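Local structure of aminoglycoside N(3)-acetyltransferase (Enterobacter cloacae, 6NP5) at residues A[114-119]-A[135-140]; A[58-63]-A[118-123]; A[64-69]-A[188-193]. The protein probably confers resistance to 2-deoxystreptamine antibiotics such as gentamicin, kanamycin and tobramycin by moving an acetyl group from acetyl-CoA onto their N3 amine. All coordinates share one frame; numbering follows the deposited sequence. Where two conformers were deposited one is given.

Interaction 1 of 3, residues A[114-119]-A[135-140]; sequences SAHPDA and HEMGAA. Unlike the reference sequence in segment 114-119: Ser-114 (reference Thr). With 9CS ((1R,2S,3S,4R,6S)-4,6-diamino-3-[(3-amino-3-deoxy-alpha-D-glucopyranosyl)oxy]-2-hydroxycyclohexyl 2,6-diamino-2,6-dideoxy-alpha-D-glucopyranoside), chain B.
The imidazole of His-116 lies between Met-137 and Ala-119. Met-137 SD sits over one face, 4.1 Å from SD to the ring centroid, and Ala-119 CB, from the same loop as the histidine, covers the opposite face nearer its rim. At the ring edge, His-116 CD2 meets the carbonyl O of Glu-136 at 3.3 Å. The second flat group, His-135, carries His-116 CB squarely over one face, a CH-pi contact of 3.5 Å from CB to the centroid, with Ser-114 OG and Ala-119 O at its edge. The two ring planes are inclined at 42°. This is loop-on-loop packing in the antibiotic N-acetyltransferase fold: the connection between strands 112-113 and 121-124 meets a type II beta turn, Glu-136 to Ala-139, that follows helix 128-132.

Both ring nitrogens of His-135 are engaged, which fixes the rotation of the imidazole. ND1 is hydrogen-bonded to Ser-114 OG at 2.7 Å, and NE2 donates to Ala-140 O at 2.8 Å with an angle of 151° at the hydrogen. Ser-114 OG in turn bonds Met-121 N, linking the histidine to the start of strand 121-124. His-116 has its CG anti to the backbone N (chi1 -167°), carrying its ring across to the beta turn.

Downstream in the same loop, Asp-118 faces the bound aminoglycoside. Its OD2 accepts a hydrogen bond from O13 of 9CS at 2.6 Å, and OD1 accepts one from amine N4. The packing of the two histidines therefore lies immediately beside a substrate-binding carboxylate. In the plane of the His-116 ring a water bridges the segments, 2.8 Å from His-116 NE2 and accepting the backbone N-H of Gly-138 at the same distance of 2.8 Å from N.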
loop_
_atom_site.group_PDB
_atom_site.type_symbol
_atom_site.label_atom_id
_atom_site.label_comp_id
_atom_site.label_asym_id
_atom_site.label_seq_id
_atom_site.Cartn_x
_atom_site.Cartn_y
_atom_site.Cartn_z
ATOM N N SER A 114 -2.673 1.211 10.943
ATOM C CA SER A 114 -2.342 -0.149 11.355
ATOM C C SER A 114 -1.035 -0.221 12.146
ATOM O O SER A 114 -0.148 0.623 12.032
ATOM C CB SER A 114 -2.312 -1.115 10.167
ATOM O OG SER A 114 -1.062 -1.075 9.502
ATOM N N ALA A 115 -0.919 -1.303 12.898
ATOM C CA ALA A 115 0.107 -1.500 13.918
ATOM C C ALA A 115 1.437 -2.020 13.385
ATOM O O ALA A 115 2.399 -2.088 14.154
ATOM C CB ALA A 115 -0.441 -2.504 14.930
ATOM N N HIS A 116 1.517 -2.461 12.145
ATOM C CA HIS A 116 2.753 -3.007 11.612
ATOM C C HIS A 116 3.648 -1.839 11.215
ATOM O O HIS A 116 3.300 -1.086 10.301
ATOM C CB HIS A 116 2.415 -3.854 10.391
ATOM C CG HIS A 116 3.546 -4.713 9.932
ATOM N ND1 HIS A 116 4.769 -4.198 9.548
ATOM C CD2 HIS A 116 3.611 -6.053 9.748
ATOM C CE1 HIS A 116 5.539 -5.199 9.159
ATOM N NE2 HIS A 116 4.862 -6.328 9.282
ATOM N N PRO A 117 4.793 -1.629 11.866
ATOM C CA PRO A 117 5.516 -0.374 11.616
ATOM C C PRO A 117 6.039 -0.226 10.206
ATOM O O PRO A 117 6.053 0.888 9.669
ATOM C CB PRO A 117 6.637 -0.391 12.668
ATOM C CG PRO A 117 6.086 -1.244 13.763
ATOM C CD PRO A 117 5.350 -2.345 13.027
ATOM N N ASP A 118 6.488 -1.317 9.589
ATOM C CA ASP A 118 7.066 -1.238 8.256
ATOM C C ASP A 118 5.993 -1.268 7.170
ATOM O O ASP A 118 6.112 -0.589 6.141
ATOM C CB ASP A 118 8.102 -2.355 8.040
ATOM C CG ASP A 118 8.917 -2.133 6.797
ATOM O OD1 ASP A 118 9.758 -1.199 6.757
ATOM O OD2 ASP A 118 8.664 -2.903 5.844
ATOM N N ALA A 119 4.963 -2.077 7.364
ATOM C CA ALA A 119 3.889 -2.257 6.389
ATOM C C ALA A 119 2.672 -1.381 6.706
ATOM O O ALA A 119 1.587 -1.625 6.185
ATOM C CB ALA A 119 3.490 -3.725 6.371
ATOM N N HIS A 135 -2.929 -6.181 12.334
ATOM C CA HIS A 135 -1.830 -6.098 11.383
ATOM C C HIS A 135 -0.563 -6.486 12.136
ATOM O O HIS A 135 0.179 -5.638 12.626
ATOM C CB HIS A 135 -1.731 -4.733 10.729
ATOM C CG HIS A 135 -0.941 -4.749 9.474
ATOM N ND1 HIS A 135 -0.618 -3.603 8.774
ATOM C CD2 HIS A 135 -0.383 -5.791 8.788
ATOM C CE1 HIS A 135 0.018 -3.950 7.667
ATOM N NE2 HIS A 135 0.216 -5.263 7.678
ATOM N N GLU A 136 -0.320 -7.770 12.174
ATOM C CA GLU A 136 0.733 -8.327 13.003
ATOM C C GLU A 136 2.029 -8.498 12.233
ATOM O O GLU A 136 2.047 -8.711 11.020
ATOM C CB GLU A 136 0.273 -9.649 13.587
ATOM C CG GLU A 136 -0.835 -9.383 14.575
ATOM C CD GLU A 136 -1.556 -10.594 15.040
ATOM O OE1 GLU A 136 -1.227 -11.693 14.596
ATOM O OE2 GLU A 136 -2.490 -10.425 15.851
ATOM N N MET A 137 3.119 -8.438 12.985
ATOM C CA MET A 137 4.401 -8.829 12.455
ATOM C C MET A 137 4.304 -10.254 11.927
ATOM O O MET A 137 3.693 -11.124 12.551
ATOM C CB MET A 137 5.455 -8.730 13.558
ATOM C CG MET A 137 5.746 -7.272 13.869
ATOM S SD MET A 137 6.799 -6.408 12.714
ATOM C CE MET A 137 8.379 -7.057 13.227
ATOM N N GLY A 138 4.878 -10.475 10.752
ATOM C CA GLY A 138 4.752 -11.736 10.058
ATOM C C GLY A 138 3.595 -11.805 9.080
ATOM O O GLY A 138 3.480 -12.809 8.369
ATOM N N ALA A 139 2.746 -10.765 9.023
ATOM C CA ALA A 139 1.607 -10.674 8.114
ATOM C C ALA A 139 1.554 -9.297 7.462
ATOM O O ALA A 139 0.567 -8.555 7.565
ATOM C CB ALA A 139 0.320 -11.011 8.859
ATOM N N ALA A 140 2.629 -8.948 6.764
ATOM C CA ALA A 140 2.755 -7.611 6.207
ATOM C C ALA A 140 1.713 -7.351 5.125
ATOM O O ALA A 140 0.938 -6.396 5.241
ATOM C CB ALA A 140 4.159 -7.371 5.678
HETATM C C1 9CS B . 10.405 -0.677 -4.222
HETATM C C2 9CS B . 10.157 0.358 -5.307
HETATM C C3 9CS B . 9.398 -0.207 -6.447
HETATM C C4 9CS B . 10.120 -1.383 -7.043
HETATM C C5 9CS B . 10.510 -2.390 -5.949
HETATM C C6 9CS B . 11.454 -3.438 -6.471
HETATM C C7 9CS B . 7.983 -2.498 0.015
HETATM C C8 9CS B . 9.496 -2.348 -0.148
HETATM C C9 9CS B . 9.821 -1.499 -1.383
HETATM C C10 9CS B . 9.165 -2.050 -2.665
HETATM C C11 9CS B . 7.675 -2.355 -2.464
HETATM C C12 9CS B . 7.405 -3.195 -1.216
HETATM C C13 9CS B . 10.748 -2.449 1.886
HETATM C C14 9CS B . 10.569 -1.816 3.261
HETATM C C15 9CS B . 11.116 -0.418 3.284
HETATM C C16 9CS B . 12.552 -0.453 2.884
HETATM C C17 9CS B . 12.720 -1.086 1.506
HETATM C C18 9CS B . 14.125 -1.142 1.022
HETATM N N1 9CS B . 11.812 -4.342 -5.387
HETATM N N2 9CS B . 7.181 -3.041 -3.665
HETATM N N3 9CS B . 7.675 -3.271 1.217
HETATM N N4 9CS B . 10.974 0.195 4.653
HETATM O O5 9CS B . 11.210 -1.735 -4.852
HETATM O O7 9CS B . 9.213 0.853 -7.445
HETATM O O8 9CS B . 9.334 -2.092 -8.012
HETATM O O9 9CS B . 9.187 -1.164 -3.779
HETATM O O10 9CS B . 11.227 -1.480 -1.552
HETATM O O11 9CS B . 10.019 -1.680 0.980
HETATM O O12 9CS B . 12.159 -2.460 1.529
HETATM O O13 9CS B . 9.182 -1.801 3.515
HETATM O O14 9CS B . 13.101 0.874 2.812
HETATM O O15 9CS B . 14.923 -1.822 1.916
HETATM N N6 9CS B . 9.405 1.497 -4.681
HETATM O O HOH W 1 2.267 -5.221 14.404
HETATM O O HOH W 2 6.027 -8.824 8.768
#

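Interaction 2 of 3, residues A[58-63]-A[118-123]; sequences AFVSWR and DASMAA. With 9CS ((1R,2S,3S,4R,6S)-4,6-diamino-3-[(3-amino-3-deoxy-alpha-D-glucopyranosyl)oxy]-2-hydroxycyclohexyl 2,6-diamino-2,6-dideoxy-alpha-D-glucopyranoside), chain B.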
loop_
_atom_site.group_PDB
_atom_site.type_symbol
_atom_site.label_atom_id
_atom_site.label_comp_id
_atom_site.label_asym_id
_atom_site.label_seq_id
_atom_site.Cartn_x
_atom_site.Cartn_y
_atom_site.Cartn_z
ATOM N N ALA A 58 -4.549 3.212 2.364
ATOM C CA ALA A 58 -3.269 3.582 1.775
ATOM C C ALA A 58 -2.137 2.885 2.505
ATOM O O ALA A 58 -2.156 2.762 3.728
ATOM C CB ALA A 58 -3.013 5.075 1.809
ATOM N N PHE A 59 -1.141 2.456 1.733
ATOM C CA PHE A 59 0.082 1.889 2.297
ATOM C C PHE A 59 1.022 3.042 2.592
ATOM O O PHE A 59 1.665 3.591 1.685
ATOM C CB PHE A 59 0.695 0.895 1.314
ATOM C CG PHE A 59 2.058 0.388 1.728
ATOM C CD1 PHE A 59 2.401 0.242 3.072
ATOM C CD2 PHE A 59 2.994 0.074 0.777
ATOM C CE1 PHE A 59 3.664 -0.204 3.426
ATOM C CE2 PHE A 59 4.239 -0.385 1.137
ATOM C CZ PHE A 59 4.576 -0.527 2.446
ATOM N N VAL A 60 1.107 3.424 3.872
ATOM C CA VAL A 60 1.881 4.598 4.260
ATOM C C VAL A 60 3.237 4.287 4.912
ATOM O O VAL A 60 4.142 5.131 4.845
ATOM C CB VAL A 60 1.036 5.539 5.142
ATOM C CG1 VAL A 60 -0.311 5.823 4.481
ATOM C CG2 VAL A 60 0.831 4.974 6.540
ATOM N N SER A 61 3.415 3.106 5.492
ATOM C CA SER A 61 4.686 2.710 6.112
ATOM C C SER A 61 5.053 3.750 7.174
ATOM O O SER A 61 4.176 4.330 7.833
ATOM C CB SER A 61 5.738 2.476 5.035
ATOM O OG SER A 61 6.915 1.917 5.591
ATOM N N TRP A 62 6.351 3.996 7.322
ATOM C CA TRP A 62 6.899 4.796 8.412
ATOM C C TRP A 62 8.214 5.391 7.938
ATOM O O TRP A 62 9.104 4.667 7.484
ATOM C CB TRP A 62 7.156 3.902 9.620
ATOM C CG TRP A 62 7.754 4.545 10.817
ATOM C CD1 TRP A 62 7.767 5.887 11.156
ATOM C CD2 TRP A 62 8.401 3.867 11.891
ATOM N NE1 TRP A 62 8.376 6.062 12.365
ATOM C CE2 TRP A 62 8.782 4.841 12.831
ATOM C CE3 TRP A 62 8.692 2.532 12.154
ATOM C CZ2 TRP A 62 9.428 4.518 14.013
ATOM C CZ3 TRP A 62 9.338 2.216 13.322
ATOM C CH2 TRP A 62 9.703 3.195 14.234
ATOM N N ARG A 63 8.332 6.710 8.050
ATOM C CA ARG A 63 9.553 7.407 7.652
ATOM C C ARG A 63 10.787 6.782 8.284
ATOM O O ARG A 63 11.856 6.731 7.662
ATOM C CB ARG A 63 9.460 8.872 8.093
ATOM C CG ARG A 63 10.627 9.744 7.666
ATOM C CD ARG A 63 10.577 11.097 8.348
ATOM N NE ARG A 63 10.986 10.975 9.739
ATOM C CZ ARG A 63 11.042 11.968 10.618
ATOM N NH1 ARG A 63 10.679 13.192 10.260
ATOM N NH2 ARG A 63 11.467 11.734 11.860
ATOM N N ASP A 118 6.488 -1.317 9.589
ATOM C CA ASP A 118 7.066 -1.238 8.256
ATOM C C ASP A 118 5.993 -1.268 7.170
ATOM O O ASP A 118 6.112 -0.589 6.141
ATOM C CB ASP A 118 8.102 -2.355 8.040
ATOM C CG ASP A 118 8.917 -2.133 6.797
ATOM O OD1 ASP A 118 9.758 -1.199 6.757
ATOM O OD2 ASP A 118 8.664 -2.903 5.844
ATOM N N ALA A 119 4.963 -2.077 7.364
ATOM C CA ALA A 119 3.889 -2.257 6.389
ATOM C C ALA A 119 2.672 -1.381 6.706
ATOM O O ALA A 119 1.587 -1.625 6.185
ATOM C CB ALA A 119 3.490 -3.725 6.371
ATOM N N SER A 120 2.847 -0.318 7.486
ATOM C CA SER A 120 1.705 0.369 8.066
ATOM C C SER A 120 0.726 0.847 6.996
ATOM O O SER A 120 1.111 1.434 5.975
ATOM C CB SER A 120 2.167 1.554 8.929
ATOM O OG SER A 120 1.095 2.036 9.750
ATOM N N MET A 121 -0.552 0.643 7.279
ATOM C CA MET A 121 -1.659 1.027 6.406
ATOM C C MET A 121 -2.582 2.007 7.128
ATOM O O MET A 121 -2.891 1.819 8.309
ATOM C CB MET A 121 -2.491 -0.202 6.080
ATOM C CG MET A 121 -1.713 -1.342 5.436
ATOM S SD MET A 121 -1.484 -1.096 3.666
ATOM C CE MET A 121 -0.199 -2.304 3.338
ATOM N N ALA A 122 -3.038 3.029 6.406
ATOM C CA ALA A 122 -3.919 4.067 6.932
ATOM C C ALA A 122 -5.260 3.927 6.243
ATOM O O ALA A 122 -5.319 3.639 5.042
ATOM C CB ALA A 122 -3.351 5.447 6.615
ATOM N N ALA A 123 -6.336 4.088 6.999
ATOM C CA ALA A 123 -7.663 3.978 6.411
ATOM C C ALA A 123 -8.583 5.069 6.920
ATOM O O ALA A 123 -8.561 5.418 8.104
ATOM C CB ALA A 123 -8.307 2.639 6.736
HETATM C C1 9CS B . 10.405 -0.677 -4.222
HETATM C C2 9CS B . 10.157 0.358 -5.307
HETATM C C3 9CS B . 9.398 -0.207 -6.447
HETATM C C4 9CS B . 10.120 -1.383 -7.043
HETATM C C5 9CS B . 10.510 -2.390 -5.949
HETATM C C6 9CS B . 11.454 -3.438 -6.471
HETATM C C7 9CS B . 7.983 -2.498 0.015
HETATM C C8 9CS B . 9.496 -2.348 -0.148
HETATM C C9 9CS B . 9.821 -1.499 -1.383
HETATM C C10 9CS B . 9.165 -2.050 -2.665
HETATM C C11 9CS B . 7.675 -2.355 -2.464
HETATM C C12 9CS B . 7.405 -3.195 -1.216
HETATM C C13 9CS B . 10.748 -2.449 1.886
HETATM C C14 9CS B . 10.569 -1.816 3.261
HETATM C C15 9CS B . 11.116 -0.418 3.284
HETATM C C16 9CS B . 12.552 -0.453 2.884
HETATM C C17 9CS B . 12.720 -1.086 1.506
HETATM C C18 9CS B . 14.125 -1.142 1.022
HETATM N N1 9CS B . 11.812 -4.342 -5.387
HETATM N N2 9CS B . 7.181 -3.041 -3.665
HETATM N N3 9CS B . 7.675 -3.271 1.217
HETATM N N4 9CS B . 10.974 0.195 4.653
HETATM O O5 9CS B . 11.210 -1.735 -4.852
HETATM O O7 9CS B . 9.213 0.853 -7.445
HETATM O O8 9CS B . 9.334 -2.092 -8.012
HETATM O O9 9CS B . 9.187 -1.164 -3.779
HETATM O O10 9CS B . 11.227 -1.480 -1.552
HETATM O O11 9CS B . 10.019 -1.680 0.980
HETATM O O12 9CS B . 12.159 -2.460 1.529
HETATM O O13 9CS B . 9.182 -1.801 3.515
HETATM O O14 9CS B . 13.101 0.874 2.812
HETATM O O15 9CS B . 14.923 -1.822 1.916
HETATM N N6 9CS B . 9.405 1.497 -4.681
#
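Ala-58 and Ala-122 form an antiparallel hydrogen-bonded pair, and the tight part of the contact starts there. Ala-58 N donates to Ala-122 O and Ala-122 N to Ala-58 O, both at 2.8 Å and nearly straight, with angles of 161° and 166° at the hydrogen. Phe-59 and Met-121 follow as the non-hydrogen-bonded pair. Their side chains share one face of the sheet, where Met-121, in one of its two deposited conformers, touches Phe-59 CD1 with CE at 3.6 Å and makes an oblique Met-aromatic contact through SD. A chi1 of 172° swings the phenyl ring past the start of the partner strand to the 118-120 loop, where its edge meets Ser-120 O and Asp-118 O. Val-60 CG1 packs on Ala-122 CB at 3.7 Å.

The ladder then gives way to a fork: Val-60 N and Ser-61 N, successive groups just past the end of strand 55-59, both donate to Ser-120 O, each at 2.9 Å. Ser-61 OG closes this end by donating to Asp-118 O at 2.7 Å. Beyond it the chains separate. Trp-62 stands off from 118-123, and Arg-63 is exposed to solvent, in contrast with the wholly buried ladder.

The end of strand 55-59 and the start of its antiparallel neighbour 121-124 in the mixed central sheet thus lie beside the active site, where Phe-59 packs on Thr-168 of the acetyl-CoA site and Asp-118 faces the aminoglycoside.

Interaction 3 of 3, residues A[64-69]-A[188-193]; sequences DSPYEQ and SMPLLR. With 9CS ((1R,2S,3S,4R,6S)-4,6-diamino-3-[(3-amino-3-deoxy-alpha-D-glucopyranosyl)oxy]-2-hydroxycyclohexyl 2,6-diamino-2,6-dideoxy-alpha-D-glucopyranoside), chain B.
Ser-188 opens the contact through its backbone, its carbonyl O lying 3.8 Å from Pro-66 CG. Its hydroxyl takes no part, being hydrogen-bonded to Thr-201 on the partner strand of the hairpin.

Met-189 comes next and carries most of the contact. Bends at chi2 (-72°) and chi3 (131°) curl the thioether back toward the 64-69 segment. SD rests against the proline ring, 3.7 Å from Pro-66 CD, and the methyl pushes further in, with CE 3.3 Å from Ser-65 OG and 3.8 Å from Tyr-67 N. The Ser-65 hydroxyl beside this methyl has its polar partner in Asp-118 OD1, and the methionine contributes only packing to it. Pro-190 then meets Pro-66 corner to corner, its CD 3.8 Å from Pro-66 CG.

Pro-66, at the N-cap position of helix 67-70, is therefore wedged against three successive residues of strand 184-193 by van der Waals packing alone. Tyr-67 sets out away from that strand at CB, and the tyrosine ring lays one face beneath the aminoglycoside, with C14 of 9CS 3.8 Å above the ring plane. Glu-68 OE2, in one of two deposited conformers, accepts a hydrogen bond from O14 of 9CS. The outer two-stranded hairpin thus backs a helix start that forms one wall of the antibiotic-binding site.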
loop_
_atom_site.group_PDB
_atom_site.type_symbol
_atom_site.label_atom_id
_atom_site.label_comp_id
_atom_site.label_asym_id
_atom_site.label_seq_id
_atom_site.Cartn_x
_atom_site.Cartn_y
_atom_site.Cartn_z
ATOM N N ASP A 64 10.663 6.315 9.523
ATOM C CA ASP A 64 11.800 5.882 10.318
ATOM C C ASP A 64 11.796 4.379 10.574
ATOM O O ASP A 64 12.315 3.923 11.585
ATOM C CB ASP A 64 11.891 6.676 11.613
ATOM C CG ASP A 64 12.042 8.152 11.353
ATOM O OD1 ASP A 64 12.728 8.514 10.377
ATOM O OD2 ASP A 64 11.476 8.945 12.117
ATOM N N SER A 65 11.252 3.597 9.666
ATOM C CA SER A 65 11.293 2.155 9.850
ATOM C C SER A 65 12.738 1.643 9.846
ATOM O O SER A 65 13.483 1.910 8.895
ATOM C CB SER A 65 10.553 1.448 8.727
ATOM O OG SER A 65 10.712 0.059 8.919
ATOM N N PRO A 66 13.159 0.894 10.861
ATOM C CA PRO A 66 14.535 0.376 10.910
ATOM C C PRO A 66 14.706 -0.932 10.129
ATOM O O PRO A 66 15.350 -1.881 10.579
ATOM C CB PRO A 66 14.762 0.198 12.410
ATOM C CG PRO A 66 13.404 -0.237 12.899
ATOM C CD PRO A 66 12.425 0.583 12.103
ATOM N N TYR A 67 14.125 -0.974 8.933
ATOM C CA TYR A 67 14.150 -2.169 8.094
ATOM C C TYR A 67 15.570 -2.534 7.704
ATOM O O TYR A 67 16.061 -3.612 8.042
ATOM C CB TYR A 67 13.269 -1.919 6.871
ATOM C CG TYR A 67 13.091 -3.130 5.985
ATOM C CD1 TYR A 67 12.044 -4.020 6.206
ATOM C CD2 TYR A 67 13.934 -3.374 4.918
ATOM C CE1 TYR A 67 11.849 -5.121 5.410
ATOM C CE2 TYR A 67 13.750 -4.488 4.117
ATOM C CZ TYR A 67 12.705 -5.365 4.374
ATOM O OH TYR A 67 12.471 -6.481 3.581
ATOM N N GLU A 68 16.260 -1.632 7.001
ATOM C CA GLU A 68 17.608 -1.948 6.531
ATOM C C GLU A 68 18.570 -2.145 7.691
ATOM O O GLU A 68 19.511 -2.944 7.596
ATOM C CB GLU A 68 18.120 -0.824 5.630
ATOM C CG GLU A 68 17.439 -0.731 4.252
ATOM C CD GLU A 68 16.248 0.219 4.227
ATOM O OE1 GLU A 68 15.731 0.548 5.302
ATOM O OE2 GLU A 68 15.839 0.657 3.144
ATOM N N GLN A 69 18.343 -1.430 8.791
ATOM C CA GLN A 69 19.222 -1.493 9.947
ATOM C C GLN A 69 19.078 -2.796 10.716
ATOM O O GLN A 69 19.963 -3.134 11.498
ATOM C CB GLN A 69 18.902 -0.314 10.891
ATOM C CG GLN A 69 19.181 1.053 10.277
ATOM C CD GLN A 69 18.007 1.633 9.473
ATOM O OE1 GLN A 69 17.064 0.935 9.091
ATOM N NE2 GLN A 69 18.081 2.925 9.204
ATOM N N SER A 188 13.460 -6.568 12.464
ATOM C CA SER A 188 12.966 -6.273 13.796
ATOM C C SER A 188 12.347 -4.885 13.808
ATOM O O SER A 188 12.890 -3.942 13.214
ATOM C CB SER A 188 14.082 -6.285 14.832
ATOM O OG SER A 188 14.713 -7.555 14.900
ATOM N N MET A 189 11.223 -4.768 14.506
ATOM C CA MET A 189 10.519 -3.501 14.634
ATOM C C MET A 189 10.254 -3.194 16.102
ATOM O O MET A 189 9.942 -4.099 16.891
ATOM C CB MET A 189 9.176 -3.512 13.906
ATOM C CG MET A 189 9.325 -3.589 12.405
ATOM S SD MET A 189 9.909 -2.128 11.600
ATOM C CE MET A 189 11.230 -2.744 10.542
ATOM N N PRO A 190 10.309 -1.923 16.475
ATOM C CA PRO A 190 10.075 -1.530 17.875
ATOM C C PRO A 190 8.625 -1.095 18.041
ATOM O O PRO A 190 8.196 -0.106 17.426
ATOM C CB PRO A 190 11.050 -0.366 18.058
ATOM C CG PRO A 190 11.103 0.281 16.701
ATOM C CD PRO A 190 10.821 -0.794 15.677
ATOM N N LEU A 191 7.838 -1.880 18.777
ATOM C CA LEU A 191 6.410 -1.640 18.957
ATOM C C LEU A 191 6.178 -0.993 20.317
ATOM O O LEU A 191 7.008 -1.092 21.215
ATOM C CB LEU A 191 5.630 -2.971 18.911
ATOM C CG LEU A 191 5.792 -3.912 17.717
ATOM C CD1 LEU A 191 4.804 -5.068 17.816
ATOM C CD2 LEU A 191 5.567 -3.163 16.458
ATOM N N LEU A 192 5.020 -0.364 20.475
ATOM C CA LEU A 192 4.549 0.073 21.784
ATOM C C LEU A 192 3.535 -0.932 22.294
ATOM O O LEU A 192 2.559 -1.239 21.599
ATOM C CB LEU A 192 3.836 1.418 21.713
ATOM C CG LEU A 192 4.633 2.695 21.642
ATOM C CD1 LEU A 192 3.661 3.874 21.494
ATOM C CD2 LEU A 192 5.481 2.857 22.885
ATOM N N ARG A 193 3.770 -1.427 23.500
ATOM C CA ARG A 193 2.847 -2.319 24.182
ATOM C C ARG A 193 2.723 -1.825 25.618
ATOM O O ARG A 193 3.720 -1.765 26.348
ATOM C CB ARG A 193 3.339 -3.771 24.094
ATOM C CG ARG A 193 3.140 -4.383 22.695
ATOM C CD ARG A 193 3.743 -5.780 22.564
ATOM N NE ARG A 193 3.473 -6.384 21.257
ATOM C CZ ARG A 193 3.970 -7.552 20.856
ATOM N NH1 ARG A 193 4.768 -8.241 21.660
ATOM N NH2 ARG A 193 3.672 -8.034 19.653
HETATM C C1 9CS B . 10.405 -0.677 -4.222
HETATM C C2 9CS B . 10.157 0.358 -5.307
HETATM C C3 9CS B . 9.398 -0.207 -6.447
HETATM C C4 9CS B . 10.120 -1.383 -7.043
HETATM C C5 9CS B . 10.510 -2.390 -5.949
HETATM C C6 9CS B . 11.454 -3.438 -6.471
HETATM C C7 9CS B . 7.983 -2.498 0.015
HETATM C C8 9CS B . 9.496 -2.348 -0.148
HETATM C C9 9CS B . 9.821 -1.499 -1.383
HETATM C C10 9CS B . 9.165 -2.050 -2.665
HETATM C C11 9CS B . 7.675 -2.355 -2.464
HETATM C C12 9CS B . 7.405 -3.195 -1.216
HETATM C C13 9CS B . 10.748 -2.449 1.886
HETATM C C14 9CS B . 10.569 -1.816 3.261
HETATM C C15 9CS B . 11.116 -0.418 3.284
HETATM C C16 9CS B . 12.552 -0.453 2.884
HETATM C C17 9CS B . 12.720 -1.086 1.506
HETATM C C18 9CS B . 14.125 -1.142 1.022
HETATM N N1 9CS B . 11.812 -4.342 -5.387
HETATM N N2 9CS B . 7.181 -3.041 -3.665
HETATM N N3 9CS B . 7.675 -3.271 1.217
HETATM N N4 9CS B . 10.974 0.195 4.653
HETATM O O5 9CS B . 11.210 -1.735 -4.852
HETATM O O7 9CS B . 9.213 0.853 -7.445
HETATM O O8 9CS B . 9.334 -2.092 -8.012
HETATM O O9 9CS B . 9.187 -1.164 -3.779
HETATM O O10 9CS B . 11.227 -1.480 -1.552
HETATM O O11 9CS B . 10.019 -1.680 0.980
HETATM O O12 9CS B . 12.159 -2.460 1.529
HETATM O O13 9CS B . 9.182 -1.801 3.515
HETATM O O14 9CS B . 13.101 0.874 2.812
HETATM O O15 9CS B . 14.923 -1.822 1.916
HETATM N N6 9CS B . 9.405 1.497 -4.681
#

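Overall arrangement
Segments 58-63 and 64-69 are consecutive, as strand 55-59 runs on through a loop into helix 67-70; 114-119 and 118-123 overlap at Asp-118 and Ala-119, with 135-140 and then 188-193 following. Interactions 1 and 2 have centres 9 Å apart, interactions 1 and 3 about 10 Å, and interactions 2 and 3 about 13 Å. Interaction 2 belongs to the mixed central sheet, interaction 3 reaches the separate hairpin 184-193/196-205, and interaction 1 lies between them in loops. Packing of Met-137 CE on Met-189 CG, 3.7 Å apart, joins interactions 1 and 3 directly. Together they join the segments carrying Asp-118, Tyr-67 and Glu-68, which meet the 3-amino sugar of the aminoglycoside, to parts of the chain packed behind them.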